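Local coordinates for erythrocyte binding antigen 140 (Plasmodium falciparum, PDB 4GF2), which is an erythrocyte-binding adhesin of the malaria parasite whose tandem Duffy-binding-like domains probably engage a host red-cell receptor, glycophorin C, during invasion, at residues 17-21 / 76-81; 103-107 / 174-179; 219-223 / 275-279; 229-234 / 265-269. The protein carries 3 engineered substitutions. The contacts are given in a common frame with arbitrary orientation. Residue numbers count along the deposited sequence, not the author numbering.

Contact 1 (17-21 / 76-81)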
loop_
_atom_site.group_PDB
_atom_site.type_symbol
_atom_site.label_atom_id
_atom_site.label_comp_id
_atom_site.label_asym_id
_atom_site.label_seq_id
_atom_site.Cartn_x
_atom_site.Cartn_y
_atom_site.Cartn_z
ATOM N N LYS A 17 32.618 17.074 -1.634
ATOM C CA LYS A 17 31.941 15.789 -1.755
ATOM C C LYS A 17 30.527 15.852 -1.198
ATOM O O LYS A 17 30.238 16.625 -0.284
ATOM C CB LYS A 17 32.738 14.706 -1.027
ATOM C CG LYS A 17 34.108 14.452 -1.634
ATOM C CD LYS A 17 34.888 13.407 -0.858
ATOM C CE LYS A 17 36.235 13.126 -1.504
ATOM N NZ LYS A 17 36.116 12.548 -2.872
ATOM N N ARG A 18 29.640 15.043 -1.765
ATOM C CA ARG A 18 28.298 14.897 -1.222
ATOM C C ARG A 18 28.408 14.137 0.090
ATOM O O ARG A 18 29.206 13.199 0.209
ATOM C CB ARG A 18 27.398 14.150 -2.209
ATOM C CG ARG A 18 27.173 14.896 -3.517
ATOM C CD ARG A 18 26.278 14.116 -4.477
ATOM N NE ARG A 18 27.008 13.066 -5.185
ATOM C CZ ARG A 18 27.697 13.249 -6.308
ATOM N NH1 ARG A 18 27.765 14.445 -6.876
ATOM N NH2 ARG A 18 28.324 12.229 -6.872
ATOM N N LYS A 19 27.622 14.551 1.077
ATOM C CA LYS A 19 27.703 13.980 2.420
ATOM C C LYS A 19 26.881 12.701 2.580
ATOM O O LYS A 19 27.241 11.819 3.362
ATOM C CB LYS A 19 27.248 15.007 3.452
ATOM C CG LYS A 19 28.303 16.037 3.810
ATOM C CD LYS A 19 27.725 17.116 4.718
ATOM C CE LYS A 19 28.752 17.647 5.701
ATOM N NZ LYS A 19 29.040 16.663 6.788
ATOM N N SER A 20 25.772 12.603 1.854
ATOM C CA SER A 20 24.918 11.426 1.933
ATOM C C SER A 20 25.659 10.192 1.435
ATOM O O SER A 20 26.471 10.278 0.516
ATOM C CB SER A 20 23.648 11.631 1.112
ATOM O OG SER A 20 22.890 12.712 1.621
ATOM N N ILE A 21 25.384 9.051 2.058
ATOM C CA ILE A 21 25.971 7.783 1.647
ATOM C C ILE A 21 24.966 7.012 0.794
ATOM O O ILE A 21 23.914 6.603 1.283
ATOM C CB ILE A 21 26.365 6.931 2.870
ATOM C CG1 ILE A 21 27.366 7.689 3.748
ATOM C CG2 ILE A 21 26.966 5.612 2.425
ATOM C CD1 ILE A 21 27.690 6.992 5.065
ATOM N N ASN A 76 36.254 16.796 5.583
ATOM C CA ASN A 76 35.187 17.791 5.526
ATOM C C ASN A 76 33.828 17.124 5.374
ATOM O O ASN A 76 32.830 17.577 5.934
ATOM C CB ASN A 76 35.416 18.759 4.368
ATOM C CG ASN A 76 36.651 19.609 4.560
ATOM O OD1 ASN A 76 37.185 19.710 5.665
ATOM N ND2 ASN A 76 37.108 20.239 3.482
ATOM N N LYS A 77 33.797 16.039 4.612
ATOM C CA LYS A 77 32.570 15.290 4.401
ATOM C C LYS A 77 32.044 14.732 5.715
ATOM O O LYS A 77 30.857 14.838 6.015
ATOM C CB LYS A 77 32.824 14.142 3.427
ATOM C CG LYS A 77 31.614 13.264 3.166
ATOM C CD LYS A 77 32.008 12.041 2.354
ATOM C CE LYS A 77 30.869 11.052 2.226
ATOM N NZ LYS A 77 31.341 9.762 1.656
ATOM N N ASN A 78 32.941 14.147 6.500
ATOM C CA ASN A 78 32.536 13.402 7.681
ATOM C C ASN A 78 32.554 14.207 8.979
ATOM O O ASN A 78 32.350 13.651 10.057
ATOM C CB ASN A 78 33.391 12.145 7.821
ATOM C CG ASN A 78 33.093 11.123 6.740
ATOM O OD1 ASN A 78 32.024 10.517 6.729
ATOM N ND2 ASN A 78 34.037 10.929 5.825
ATOM N N GLU A 79 32.785 15.512 8.882
ATOM C CA GLU A 79 32.643 16.374 10.047
ATOM C C GLU A 79 31.247 16.182 10.620
ATOM O O GLU A 79 30.260 16.194 9.881
ATOM C CB GLU A 79 32.856 17.845 9.682
ATOM C CG GLU A 79 34.291 18.330 9.833
ATOM C CD GLU A 79 34.417 19.836 9.669
ATOM O OE1 GLU A 79 33.379 20.504 9.470
ATOM O OE2 GLU A 79 35.551 20.353 9.739
ATOM N N GLY A 80 31.168 15.988 11.930
ATOM C CA GLY A 80 29.888 15.823 12.591
ATOM C C GLY A 80 29.428 14.378 12.650
ATOM O O GLY A 80 28.454 14.059 13.331
ATOM N N LYS A 81 30.123 13.501 11.934
ATOM C CA LYS A 81 29.785 12.085 11.948
ATOM C C LYS A 81 30.682 11.344 12.927
ATOM O O LYS A 81 31.748 11.834 13.300
ATOM C CB LYS A 81 29.938 11.481 10.552
ATOM C CG LYS A 81 29.005 12.065 9.499
ATOM C CD LYS A 81 28.942 11.161 8.273
ATOM C CE LYS A 81 28.185 11.809 7.127
ATOM N NZ LYS A 81 27.933 10.860 6.009
HETATM O O HOH W 1 29.173 9.521 -0.258
#

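Contact 2 (103-107 / 174-179)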
loop_
_atom_site.group_PDB
_atom_site.type_symbol
_atom_site.label_atom_id
_atom_site.label_comp_id
_atom_site.label_asym_id
_atom_site.label_seq_id
_atom_site.Cartn_x
_atom_site.Cartn_y
_atom_site.Cartn_z
ATOM N N GLY A 103 43.566 -2.466 -12.376
ATOM C CA GLY A 103 42.594 -3.110 -13.243
ATOM C C GLY A 103 41.599 -4.018 -12.541
ATOM O O GLY A 103 41.176 -5.026 -13.099
ATOM N N ASP A 104 41.219 -3.664 -11.319
ATOM C CA ASP A 104 40.179 -4.399 -10.603
ATOM C C ASP A 104 39.105 -3.428 -10.122
ATOM O O ASP A 104 38.981 -3.159 -8.928
ATOM C CB ASP A 104 40.774 -5.172 -9.425
ATOM C CG ASP A 104 39.722 -5.936 -8.638
ATOM O OD1 ASP A 104 38.680 -6.291 -9.225
ATOM O OD2 ASP A 104 39.934 -6.176 -7.429
ATOM N N ASP A 105 38.330 -2.904 -11.064
ATOM C CA ASP A 105 37.365 -1.857 -10.763
ATOM C C ASP A 105 36.039 -2.096 -11.477
ATOM O O ASP A 105 36.003 -2.286 -12.693
ATOM C CB ASP A 105 37.933 -0.502 -11.179
ATOM C CG ASP A 105 37.162 0.658 -10.588
ATOM O OD1 ASP A 105 36.090 0.417 -9.991
ATOM O OD2 ASP A 105 37.627 1.810 -10.723
ATOM N N MET A 106 34.950 -2.087 -10.715
ATOM C CA MET A 106 33.612 -2.239 -11.280
ATOM C C MET A 106 33.038 -0.888 -11.710
ATOM O O MET A 106 32.138 -0.827 -12.548
ATOM C CB MET A 106 32.683 -2.901 -10.263
ATOM C CG MET A 106 32.982 -4.371 -10.024
ATOM S SD MET A 106 32.189 -5.019 -8.539
ATOM C CE MET A 106 33.202 -4.278 -7.264
ATOM N N ASP A 107 33.567 0.188 -11.131
ATOM C CA ASP A 107 33.153 1.547 -11.477
ATOM C C ASP A 107 33.638 1.902 -12.882
ATOM O O ASP A 107 34.740 1.526 -13.276
ATOM C CB ASP A 107 33.709 2.530 -10.441
ATOM C CG ASP A 107 33.386 3.978 -10.762
ATOM O OD1 ASP A 107 32.323 4.253 -11.361
ATOM O OD2 ASP A 107 34.208 4.847 -10.399
ATOM N N PRO A 174 40.335 -8.128 -2.823
ATOM C CA PRO A 174 39.551 -7.811 -4.019
ATOM C C PRO A 174 38.547 -6.695 -3.753
ATOM O O PRO A 174 38.014 -6.602 -2.646
ATOM C CB PRO A 174 38.827 -9.126 -4.313
ATOM C CG PRO A 174 39.735 -10.172 -3.764
ATOM C CD PRO A 174 40.342 -9.573 -2.533
ATOM N N GLN A 175 38.290 -5.865 -4.759
ATOM C CA GLN A 175 37.410 -4.720 -4.587
ATOM C C GLN A 175 36.028 -5.137 -4.098
ATOM O O GLN A 175 35.453 -4.502 -3.212
ATOM C CB GLN A 175 37.268 -3.939 -5.894
ATOM C CG GLN A 175 36.334 -2.747 -5.769
ATOM C CD GLN A 175 36.224 -1.949 -7.046
ATOM O OE1 GLN A 175 35.699 -2.429 -8.045
ATOM N NE2 GLN A 175 36.719 -0.717 -7.018
ATOM N N ILE A 176 35.496 -6.204 -4.681
ATOM C CA ILE A 176 34.130 -6.615 -4.385
ATOM C C ILE A 176 33.976 -7.078 -2.941
ATOM O O ILE A 176 32.908 -6.930 -2.347
ATOM C CB ILE A 176 33.658 -7.731 -5.329
ATOM C CG1 ILE A 176 32.147 -7.909 -5.197
ATOM C CG2 ILE A 176 34.397 -9.033 -5.033
ATOM C CD1 ILE A 176 31.563 -8.767 -6.265
ATOM N N ASN A 177 35.037 -7.642 -2.379
ATOM C CA ASN A 177 35.026 -8.012 -0.972
ATOM C C ASN A 177 34.934 -6.750 -0.117
ATOM O O ASN A 177 34.110 -6.658 0.796
ATOM C CB ASN A 177 36.276 -8.820 -0.610
ATOM C CG ASN A 177 36.377 -10.131 -1.386
ATOM O OD1 ASN A 177 35.944 -10.226 -2.537
ATOM N ND2 ASN A 177 36.950 -11.149 -0.751
ATOM N N LEU A 178 35.772 -5.768 -0.438
ATOM C CA LEU A 178 35.787 -4.505 0.288
ATOM C C LEU A 178 34.469 -3.753 0.125
ATOM O O LEU A 178 33.975 -3.157 1.078
ATOM C CB LEU A 178 36.952 -3.629 -0.179
ATOM C CG LEU A 178 38.349 -4.192 0.093
ATOM C CD1 LEU A 178 39.433 -3.310 -0.518
ATOM C CD2 LEU A 178 38.574 -4.358 1.583
ATOM N N TRP A 179 33.893 -3.784 -1.074
ATOM C CA TRP A 179 32.639 -3.071 -1.319
ATOM C C TRP A 179 31.486 -3.699 -0.547
ATOM O O TRP A 179 30.686 -2.995 0.066
ATOM C CB TRP A 179 32.309 -3.023 -2.809
ATOM C CG TRP A 179 33.051 -1.956 -3.548
ATOM C CD1 TRP A 179 34.147 -1.266 -3.113
ATOM C CD2 TRP A 179 32.748 -1.445 -4.852
ATOM N NE1 TRP A 179 34.550 -0.365 -4.070
ATOM C CE2 TRP A 179 33.707 -0.454 -5.146
ATOM C CE3 TRP A 179 31.764 -1.733 -5.802
ATOM C CZ2 TRP A 179 33.708 0.249 -6.347
ATOM C CZ3 TRP A 179 31.770 -1.035 -6.996
ATOM C CH2 TRP A 179 32.734 -0.057 -7.259
HETATM O O HOH W 2 36.612 -7.547 -7.270
HETATM O O HOH W 3 36.207 -5.153 -9.191
#

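Contact 3 (219-223 / 275-279)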
loop_
_atom_site.group_PDB
_atom_site.type_symbol
_atom_site.label_atom_id
_atom_site.label_comp_id
_atom_site.label_asym_id
_atom_site.label_seq_id
_atom_site.Cartn_x
_atom_site.Cartn_y
_atom_site.Cartn_z
ATOM N N CYS A 219 7.624 4.489 8.723
ATOM C CA CYS A 219 7.396 3.093 8.360
ATOM C C CYS A 219 7.582 2.913 6.862
ATOM O O CYS A 219 8.215 1.959 6.410
ATOM C CB CYS A 219 5.988 2.645 8.760
ATOM S SG CYS A 219 5.746 2.467 10.535
ATOM N N SER A 220 7.021 3.842 6.098
ATOM C CA SER A 220 7.087 3.795 4.645
ATOM C C SER A 220 8.513 4.005 4.156
ATOM O O SER A 220 8.971 3.324 3.240
ATOM C CB SER A 220 6.168 4.857 4.047
ATOM O OG SER A 220 6.359 4.958 2.648
ATOM N N SER A 221 9.209 4.957 4.767
ATOM C CA SER A 221 10.596 5.228 4.411
ATOM C C SER A 221 11.438 3.984 4.647
ATOM O O SER A 221 12.270 3.620 3.820
ATOM C CB SER A 221 11.146 6.397 5.233
ATOM O OG SER A 221 10.480 7.605 4.911
ATOM N N TYR A 222 11.211 3.330 5.782
ATOM C CA TYR A 222 11.960 2.133 6.141
ATOM C C TYR A 222 11.724 1.015 5.130
ATOM O O TYR A 222 12.657 0.323 4.723
ATOM C CB TYR A 222 11.571 1.665 7.542
ATOM C CG TYR A 222 12.336 0.453 8.018
ATOM C CD1 TYR A 222 13.560 0.587 8.661
ATOM C CD2 TYR A 222 11.836 -0.827 7.826
ATOM C CE1 TYR A 222 14.263 -0.519 9.098
ATOM C CE2 TYR A 222 12.532 -1.938 8.260
ATOM C CZ TYR A 222 13.743 -1.778 8.896
ATOM O OH TYR A 222 14.435 -2.883 9.325
ATOM N N THR A 223 10.474 0.845 4.719
ATOM C CA THR A 223 10.132 -0.183 3.748
ATOM C C THR A 223 10.882 0.009 2.438
ATOM O O THR A 223 11.536 -0.912 1.957
ATOM C CB THR A 223 8.627 -0.191 3.459
ATOM O OG1 THR A 223 7.927 -0.672 4.611
ATOM C CG2 THR A 223 8.300 -1.090 2.273
ATOM N N TYR A 275 8.478 -4.876 13.244
ATOM C CA TYR A 275 8.031 -3.922 12.239
ATOM C C TYR A 275 6.510 -3.961 12.097
ATOM O O TYR A 275 5.842 -2.927 12.156
ATOM C CB TYR A 275 8.681 -4.193 10.883
ATOM C CG TYR A 275 8.134 -3.283 9.817
ATOM C CD1 TYR A 275 6.980 -3.616 9.123
ATOM C CD2 TYR A 275 8.745 -2.073 9.532
ATOM C CE1 TYR A 275 6.463 -2.779 8.162
ATOM C CE2 TYR A 275 8.234 -1.228 8.569
ATOM C CZ TYR A 275 7.092 -1.586 7.889
ATOM O OH TYR A 275 6.580 -0.746 6.929
ATOM N N ASP A 276 5.969 -5.161 11.904
ATOM C CA ASP A 276 4.526 -5.351 11.805
ATOM C C ASP A 276 3.815 -4.826 13.050
ATOM O O ASP A 276 2.734 -4.247 12.960
ATOM C CB ASP A 276 4.198 -6.832 11.613
ATOM C CG ASP A 276 4.468 -7.315 10.200
ATOM O OD1 ASP A 276 5.069 -6.560 9.409
ATOM O OD2 ASP A 276 4.076 -8.458 9.880
ATOM N N ASP A 277 4.429 -5.028 14.211
ATOM C CA ASP A 277 3.844 -4.594 15.476
ATOM C C ASP A 277 3.759 -3.073 15.588
ATOM O O ASP A 277 2.888 -2.546 16.278
ATOM C CB ASP A 277 4.665 -5.131 16.654
ATOM C CG ASP A 277 4.621 -6.643 16.763
ATOM O OD1 ASP A 277 3.655 -7.259 16.256
ATOM O OD2 ASP A 277 5.556 -7.214 17.368
ATOM N N LEU A 278 4.668 -2.369 14.924
ATOM C CA LEU A 278 4.755 -0.919 15.071
ATOM C C LEU A 278 4.204 -0.156 13.871
ATOM O O LEU A 278 3.886 1.028 13.980
ATOM C CB LEU A 278 6.205 -0.496 15.297
ATOM C CG LEU A 278 6.849 -0.893 16.626
ATOM C CD1 LEU A 278 8.256 -0.328 16.700
ATOM C CD2 LEU A 278 6.021 -0.417 17.810
ATOM N N CYS A 279 4.094 -0.829 12.730
ATOM C CA CYS A 279 3.795 -0.135 11.481
ATOM C C CYS A 279 2.502 -0.578 10.809
ATOM O O CYS A 279 2.085 0.018 9.820
ATOM C CB CYS A 279 4.962 -0.292 10.509
ATOM S SG CYS A 279 6.432 0.614 11.016
#

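Contact 4 (229-234 / 265-269)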
loop_
_atom_site.group_PDB
_atom_site.type_symbol
_atom_site.label_atom_id
_atom_site.label_comp_id
_atom_site.label_asym_id
_atom_site.label_seq_id
_atom_site.Cartn_x
_atom_site.Cartn_y
_atom_site.Cartn_z
ATOM N N SER A 229 17.666 -1.678 -0.793
ATOM C CA SER A 229 18.824 -2.373 -0.245
ATOM C C SER A 229 18.878 -3.831 -0.690
ATOM O O SER A 229 19.954 -4.358 -0.969
ATOM C CB SER A 229 18.820 -2.295 1.282
ATOM O OG SER A 229 18.931 -0.950 1.719
ATOM N N LYS A 230 17.725 -4.487 -0.759
ATOM C CA LYS A 230 17.699 -5.895 -1.138
ATOM C C LYS A 230 18.155 -6.115 -2.581
ATOM O O LYS A 230 18.879 -7.068 -2.867
ATOM C CB LYS A 230 16.312 -6.503 -0.935
ATOM C CG LYS A 230 16.219 -7.931 -1.454
ATOM C CD LYS A 230 14.932 -8.616 -1.029
ATOM C CE LYS A 230 14.885 -10.052 -1.532
ATOM N NZ LYS A 230 13.703 -10.793 -1.014
ATOM N N THR A 231 17.731 -5.242 -3.490
ATOM C CA THR A 231 18.145 -5.364 -4.881
ATOM C C THR A 231 19.646 -5.098 -4.979
ATOM O O THR A 231 20.356 -5.775 -5.722
ATOM C CB THR A 231 17.366 -4.403 -5.818
ATOM O OG1 THR A 231 17.733 -3.046 -5.546
ATOM C CG2 THR A 231 15.858 -4.568 -5.639
ATOM N N GLN A 232 20.126 -4.127 -4.206
ATOM C CA GLN A 232 21.543 -3.780 -4.206
ATOM C C GLN A 232 22.396 -4.965 -3.776
ATOM O O GLN A 232 23.369 -5.315 -4.447
ATOM C CB GLN A 232 21.810 -2.585 -3.285
ATOM C CG GLN A 232 21.431 -1.239 -3.888
ATOM C CD GLN A 232 21.713 -0.074 -2.954
ATOM O OE1 GLN A 232 22.111 -0.266 -1.803
ATOM N NE2 GLN A 232 21.507 1.141 -3.447
ATOM N N MET A 233 22.029 -5.588 -2.661
ATOM C CA MET A 233 22.818 -6.693 -2.140
ATOM C C MET A 233 22.788 -7.873 -3.105
ATOM O O MET A 233 23.783 -8.575 -3.258
ATOM C CB MET A 233 22.328 -7.124 -0.759
ATOM C CG MET A 233 23.409 -7.819 0.067
ATOM S SD MET A 233 22.829 -8.433 1.659
ATOM C CE MET A 233 21.820 -9.811 1.143
ATOM N N GLU A 234 21.653 -8.089 -3.759
ATOM C CA GLU A 234 21.556 -9.151 -4.753
ATOM C C GLU A 234 22.648 -8.967 -5.801
ATOM O O GLU A 234 23.424 -9.882 -6.066
ATOM C CB GLU A 234 20.176 -9.159 -5.414
ATOM C CG GLU A 234 19.074 -9.716 -4.528
ATOM C CD GLU A 234 17.695 -9.565 -5.146
ATOM O OE1 GLU A 234 17.612 -9.224 -6.345
ATOM O OE2 GLU A 234 16.694 -9.787 -4.432
ATOM N N LEU A 265 20.002 -13.775 2.038
ATOM C CA LEU A 265 19.370 -12.553 1.549
ATOM C C LEU A 265 17.936 -12.435 2.043
ATOM O O LEU A 265 17.578 -11.468 2.715
ATOM C CB LEU A 265 19.380 -12.504 0.020
ATOM C CG LEU A 265 20.749 -12.396 -0.652
ATOM C CD1 LEU A 265 21.117 -13.697 -1.343
ATOM C CD2 LEU A 265 20.766 -11.241 -1.644
ATOM N N ASP A 266 17.117 -13.424 1.705
ATOM C CA ASP A 266 15.709 -13.410 2.077
ATOM C C ASP A 266 15.542 -13.109 3.565
ATOM O O ASP A 266 14.905 -12.124 3.938
ATOM C CB ASP A 266 15.056 -14.750 1.726
ATOM C CG ASP A 266 13.554 -14.748 1.956
ATOM O OD1 ASP A 266 12.960 -13.650 2.009
ATOM O OD2 ASP A 266 12.969 -15.846 2.076
ATOM N N ASP A 267 16.127 -13.953 4.408
ATOM C CA ASP A 267 16.014 -13.795 5.854
ATOM C C ASP A 267 16.659 -12.492 6.316
ATOM O O ASP A 267 16.332 -11.968 7.381
ATOM C CB ASP A 267 16.668 -14.980 6.568
ATOM C CG ASP A 267 16.521 -14.907 8.076
ATOM O OD1 ASP A 267 15.472 -14.418 8.551
ATOM O OD2 ASP A 267 17.454 -15.340 8.784
ATOM N N PHE A 268 17.574 -11.974 5.503
ATOM C CA PHE A 268 18.271 -10.735 5.817
ATOM C C PHE A 268 17.316 -9.548 5.724
ATOM O O PHE A 268 17.447 -8.574 6.466
ATOM C CB PHE A 268 19.446 -10.544 4.856
ATOM C CG PHE A 268 20.483 -9.572 5.338
ATOM C CD1 PHE A 268 21.459 -9.969 6.236
ATOM C CD2 PHE A 268 20.495 -8.267 4.878
ATOM C CE1 PHE A 268 22.420 -9.077 6.677
ATOM C CE2 PHE A 268 21.453 -7.373 5.313
ATOM C CZ PHE A 268 22.418 -7.778 6.213
ATOM N N PHE A 269 16.347 -9.640 4.818
ATOM C CA PHE A 269 15.410 -8.544 4.593
ATOM C C PHE A 269 13.975 -8.871 5.008
ATOM O O PHE A 269 13.088 -8.028 4.873
ATOM C CB PHE A 269 15.439 -8.122 3.126
ATOM C CG PHE A 269 16.777 -7.631 2.669
ATOM C CD1 PHE A 269 17.243 -6.390 3.061
ATOM C CD2 PHE A 269 17.569 -8.410 1.848
ATOM C CE1 PHE A 269 18.478 -5.938 2.643
ATOM C CE2 PHE A 269 18.801 -7.963 1.427
ATOM C CZ PHE A 269 19.256 -6.726 1.822
#

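Contact 1 (17-21 / 76-81)
A type II beta turn, N78 to K81, follows helix 56-78 in the first Duffy-binding-like domain. The loop 17-21, between helix 4-14 and strand 23-27, passes beside the helix at K77, and the side chains of K19 and K81 tie it to the turn. N76 is marginal. K77 is the centre: its extended aliphatic chain runs alongside the loop, bringing CE to 3.4 Å from R18 O, while NZ forms a salt bridge with E89 and donates to a water (2.9 Å) that donates to S20 O (2.9 Å). Long, flexible K19 brings its NZ to K77 O in a 2.7 Å hydrogen bond. N78 O takes a 2.9 Å hydrogen bond from K81 N, closing the turn. E79 O receives a weak hydrogen bond from K19 NZ (3.4 Å). G80 has a phi of 89°, where a CB would crowd the preceding carbonyl, so glycine fits. K81 returns the exchange: its extended side chain places NZ 2.9 Å from K19 O, a hydrogen bond, and 3.9 Å from I21 CG1.

Contact 2 (103-107 / 174-179)
M106, Q175 and D104 bury the most surface where the loop 103-107 meets the first turn of helix 175-202. The flexible thioether of M106 fits over the indole of W179: CE lies 3.3 Å from W179 CE3, over one face, and SD is 5.0 Å from the centroid of the six-membered ring in an oblique Met-aromatic contact. A carboxamide carries an acceptor and a donor side by side, which suits Q175: its OE1 accepts from M106 N at 2.8 Å, and its NE2 donates to D105 OD1 at 3.2 Å; that same OD1 closes an Asx turn with D107 N. P174, at the N-cap position, has no side-chain acceptor, and D104 OD2 from the facing loop takes the hydrogen bond from Q175 N (3.2 Å), while D104 OD1 reaches I176 N and Q175 OE1 through separate waters. Within this Duffy-binding-like domain, helix 83-101 supplies D96 to Q175 and W179, L239 of helix 213-242 touches M106 and I176, and V36 of strand 33-37 meets D107 and W179.

Contact 3 (219-223 / 275-279)
The ring of Y275 lies beside that of Y222, the planes near parallel (26° apart) but slid so far that they barely overlap; the centroids are 5.7 Å apart, and the touch is Y222 CD2 to Y275 CE2 at 3.7 Å. Tyrosine suits this place because it can pack with its ring and still carry a polar end across to the facing helix. There Y275 OH donates a 3.2 Å hydrogen bond to C219 O, a carbonyl that also accepts from T223 N (3.0 Å). Threonine suits its place because T223 OG1 donates to C219 O (3.2 Å) in its own helix; T223 OG1 and Y275 OH are 2.7 Å apart. Helix 213-242, one of the long helices of the Duffy-binding-like fold, is thereby joined to the short helix 273-279; segments 219-223 and 275-279 run at 147°, axes 11.4 Å apart. With facing CB atoms and CA atoms 5.8 Å apart, C219 and C279 can form the covalent link, a disulfide with SG to SG 2.0 Å. Helix 175-202 covers the neighbouring surface: I198 touches Y222 and C279, F195 meets the Y222 ring edge-to-face, and K191 NZ is hydrogen-bonded to Y222 OH.

Contact 4 (229-234 / 265-269)
A backbone carbon sits on an aromatic face here: K230 CA lies 3.6 Å from the centroid of the F269 ring, 21° off its normal, a CH-pi contact. The extended aliphatic part of K230 lies along the same ring (K230 CG to F269 CD2 3.6 Å), which suits lysine at the edge, its charge staying at the margin. F269 CZ is also 3.7 Å from S229 O; the small S229 side chain lets the phenyl come in close, its own hydroxyl satisfied by F225 O. The contact joins long helix 213-242 of the first Duffy-binding-like domain to short helix 265-269, which folds back on it. The segments run at 155°, axes 10.6 Å apart, a separation that large side chains such as M233, F269 and L265 fill.

M233 occupies the middle. Its SD stands over the face of F268, 4.3 Å from that ring's centroid, and is in oblique Met-aromatic contact with F269 at 5.0 Å from its centroid, while M233 CE touches L265 CD2 at 3.3 Å and F269 CE2 at 3.6 Å. An unbranched, flexible methionine can serve two rings and a leucine together. W183 and F257 border M233 too, extending the apolar cluster to helices 175-202 and 252-259.

K230 NZ and D266 OD1 are 4.2 Å apart, beyond a salt bridge, and D266 pairs with K270 instead. No hydrogen bond crosses between the segments, so their mutual fit depends on shape, sulfur-pi and CH-pi contacts.

How the contacts relate
All four contacts lie in the N-terminal half of the chain. Contacts 1 and 2 come first and in series, with centres about 22 Å apart; contacts 3 and 4 follow, the two segments of contact 4 falling between those of contact 3. Helix 213-242 joins contacts 3 and 4, whose centres are about 17 Å apart, and the preceding helix 175-202 carries one segment of contact 2 while flanking the others. Centre to centre, contact 2 is about 34 Å from contact 3 but about 20 Å from contact 4. No two contacts touch. Helices 175-202 and 213-242 link them, tying separate loops and short helices into one elongated helical domain.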